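Local coordinates for protein D-glycerate 3-kinase (Cryptococcus neoformans var. grubii serotype A, PDB 6CKG) that probably phosphorylates D-glycerate, acting as a kinase, at residues Y75-A80 against P173-I178. Sequence-based numbering, arbitrary orientation.
Sequences YGLRLA and PIDVVI
Leu79 lies side by side with Val176, both pointing the same way off the sheet; its CG sits 4.1 Å from Val176 CB, while its CD2 slants across Ile178 to touch CG1 at 3.8 Å. Leu77 widens this apolar patch by bringing CD1 up to Val176 CG2, and helices 19-38 and 63-75 cover it. On the reverse face the small Ala80 CB meets the CG2 branches of Ile174 and Val177.

Between the faces, the backbones pair in parallel register. Ala80 straddles Val177: its N donates to Val176 O, and its O accepts from Ile178 N at 2.9 Å. Two residues earlier, Arg78 O accepts from Asp175 N at 2.8 Å and, weakly, from Val176 N.

Where regular pairing gives out, side chains take over. In Asp175, chi1 (-62°) sets CG beside the backbone N, and the side chain crosses Leu77 at about a right angle. OD2 receives Arg78 N on its anti lone pair, 2.8 Å away in a nearly straight bond (167°). OD1 forms a salt bridge with Arg36, so one carboxylate ties the strand entrance to helix 19-38. Farther out, the bend of Arg78 at chi3 (64°) helps bring NE to 2.8 Å from Pro173 O, which lies in the guanidinium plane; NH2 reaches Gln171 O.

Thus strand 79-83, entered from helix 63-75 through Gly76 with its positive phi, lies at the edge of the sheet next to 176-180, which in turn borders 48-53; this order is consistent with the alpha/beta core of P-loop kinases.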
loop_
_atom_site.group_PDB
_atom_site.type_symbol
_atom_site.label_atom_id
_atom_site.label_comp_id
_atom_site.label_asym_id
_atom_site.label_seq_id
_atom_site.Cartn_x
_atom_site.Cartn_y
_atom_site.Cartn_z
ATOM N N TYR A 75 13.865 7.268 -19.299
ATOM C CA TYR A 75 13.431 8.653 -19.170
ATOM C C TYR A 75 14.332 9.473 -18.256
ATOM O O TYR A 75 13.954 10.588 -17.878
ATOM C CB TYR A 75 11.968 8.697 -18.699
ATOM C CG TYR A 75 11.116 8.085 -19.772
ATOM C CD1 TYR A 75 10.858 8.780 -20.955
ATOM C CD2 TYR A 75 10.664 6.776 -19.662
ATOM C CE1 TYR A 75 10.130 8.202 -21.963
ATOM C CE2 TYR A 75 9.928 6.191 -20.667
ATOM C CZ TYR A 75 9.664 6.910 -21.813
ATOM O OH TYR A 75 8.947 6.327 -22.819
ATOM N N GLY A 76 15.510 8.953 -17.904
ATOM C CA GLY A 76 16.513 9.707 -17.173
ATOM C C GLY A 76 16.080 10.203 -15.810
ATOM O O GLY A 76 16.690 11.130 -15.275
ATOM N N LEU A 77 15.053 9.613 -15.224
ATOM C CA LEU A 77 14.583 10.064 -13.920
ATOM C C LEU A 77 15.374 9.416 -12.787
ATOM O O LEU A 77 15.959 8.338 -12.930
ATOM C CB LEU A 77 13.097 9.755 -13.740
ATOM C CG LEU A 77 12.169 10.379 -14.790
ATOM C CD1 LEU A 77 10.743 10.091 -14.411
ATOM C CD2 LEU A 77 12.435 11.888 -14.954
ATOM N N ARG A 78 15.371 10.088 -11.638
ATOM C CA ARG A 78 15.914 9.534 -10.406
ATOM C C ARG A 78 14.735 9.229 -9.486
ATOM O O ARG A 78 13.906 10.106 -9.217
ATOM C CB ARG A 78 16.902 10.493 -9.746
ATOM C CG ARG A 78 18.131 10.795 -10.597
ATOM C CD ARG A 78 19.004 11.876 -9.970
ATOM N NE ARG A 78 19.582 11.463 -8.691
ATOM C CZ ARG A 78 20.655 10.683 -8.570
ATOM N NH1 ARG A 78 21.268 10.221 -9.653
ATOM N NH2 ARG A 78 21.116 10.353 -7.368
ATOM N N LEU A 79 14.650 7.983 -9.039
ATOM C CA LEU A 79 13.514 7.487 -8.282
ATOM C C LEU A 79 13.941 7.030 -6.895
ATOM O O LEU A 79 15.082 6.603 -6.677
ATOM C CB LEU A 79 12.823 6.323 -9.003
ATOM C CG LEU A 79 11.710 6.793 -9.942
ATOM C CD1 LEU A 79 12.329 7.141 -11.269
ATOM C CD2 LEU A 79 10.576 5.793 -10.120
ATOM N N ALA A 80 13.008 7.137 -5.964
ATOM C CA ALA A 80 13.114 6.501 -4.658
ATOM C C ALA A 80 11.793 5.797 -4.426
ATOM O O ALA A 80 10.750 6.289 -4.868
ATOM C CB ALA A 80 13.384 7.509 -3.531
ATOM N N PRO A 173 19.386 14.592 -6.018
ATOM C CA PRO A 173 17.965 14.946 -6.120
ATOM C C PRO A 173 17.114 13.792 -6.627
ATOM O O PRO A 173 17.652 12.835 -7.178
ATOM C CB PRO A 173 17.964 16.100 -7.136
ATOM C CG PRO A 173 19.125 15.798 -8.024
ATOM C CD PRO A 173 20.185 15.202 -7.101
ATOM N N ILE A 174 15.801 13.879 -6.415
ATOM C CA ILE A 174 14.861 12.821 -6.762
ATOM C C ILE A 174 13.716 13.449 -7.557
ATOM O O ILE A 174 13.134 14.454 -7.128
ATOM C CB ILE A 174 14.321 12.104 -5.506
ATOM C CG1 ILE A 174 15.437 11.347 -4.773
ATOM C CG2 ILE A 174 13.185 11.149 -5.850
ATOM C CD1 ILE A 174 16.080 10.240 -5.590
ATOM N N ASP A 175 13.392 12.854 -8.706
ATOM C CA ASP A 175 12.251 13.325 -9.493
ATOM C C ASP A 175 10.930 12.798 -8.956
ATOM O O ASP A 175 9.924 13.524 -8.939
ATOM C CB ASP A 175 12.399 12.896 -10.954
ATOM C CG ASP A 175 13.630 13.488 -11.617
ATOM O OD1 ASP A 175 13.644 14.706 -11.888
ATOM O OD2 ASP A 175 14.582 12.729 -11.866
ATOM N N VAL A 176 10.898 11.524 -8.563
ATOM C CA VAL A 176 9.646 10.818 -8.296
ATOM C C VAL A 176 9.856 9.902 -7.105
ATOM O O VAL A 176 10.857 9.186 -7.040
ATOM C CB VAL A 176 9.190 9.998 -9.521
ATOM C CG1 VAL A 176 7.963 9.136 -9.181
ATOM C CG2 VAL A 176 8.907 10.917 -10.711
ATOM N N VAL A 177 8.915 9.927 -6.165
ATOM C CA VAL A 177 8.834 8.950 -5.086
ATOM C C VAL A 177 7.643 8.049 -5.370
ATOM O O VAL A 177 6.519 8.533 -5.546
ATOM C CB VAL A 177 8.706 9.626 -3.711
ATOM C CG1 VAL A 177 8.377 8.588 -2.603
ATOM C CG2 VAL A 177 10.005 10.370 -3.370
ATOM N N ILE A 178 7.898 6.747 -5.467
ATOM C CA ILE A 178 6.836 5.750 -5.520
ATOM C C ILE A 178 6.576 5.287 -4.088
ATOM O O ILE A 178 7.484 4.776 -3.416
ATOM C CB ILE A 178 7.222 4.569 -6.425
ATOM C CG1 ILE A 178 7.626 5.048 -7.822
ATOM C CG2 ILE A 178 6.070 3.552 -6.515
ATOM C CD1 ILE A 178 6.523 5.710 -8.576
#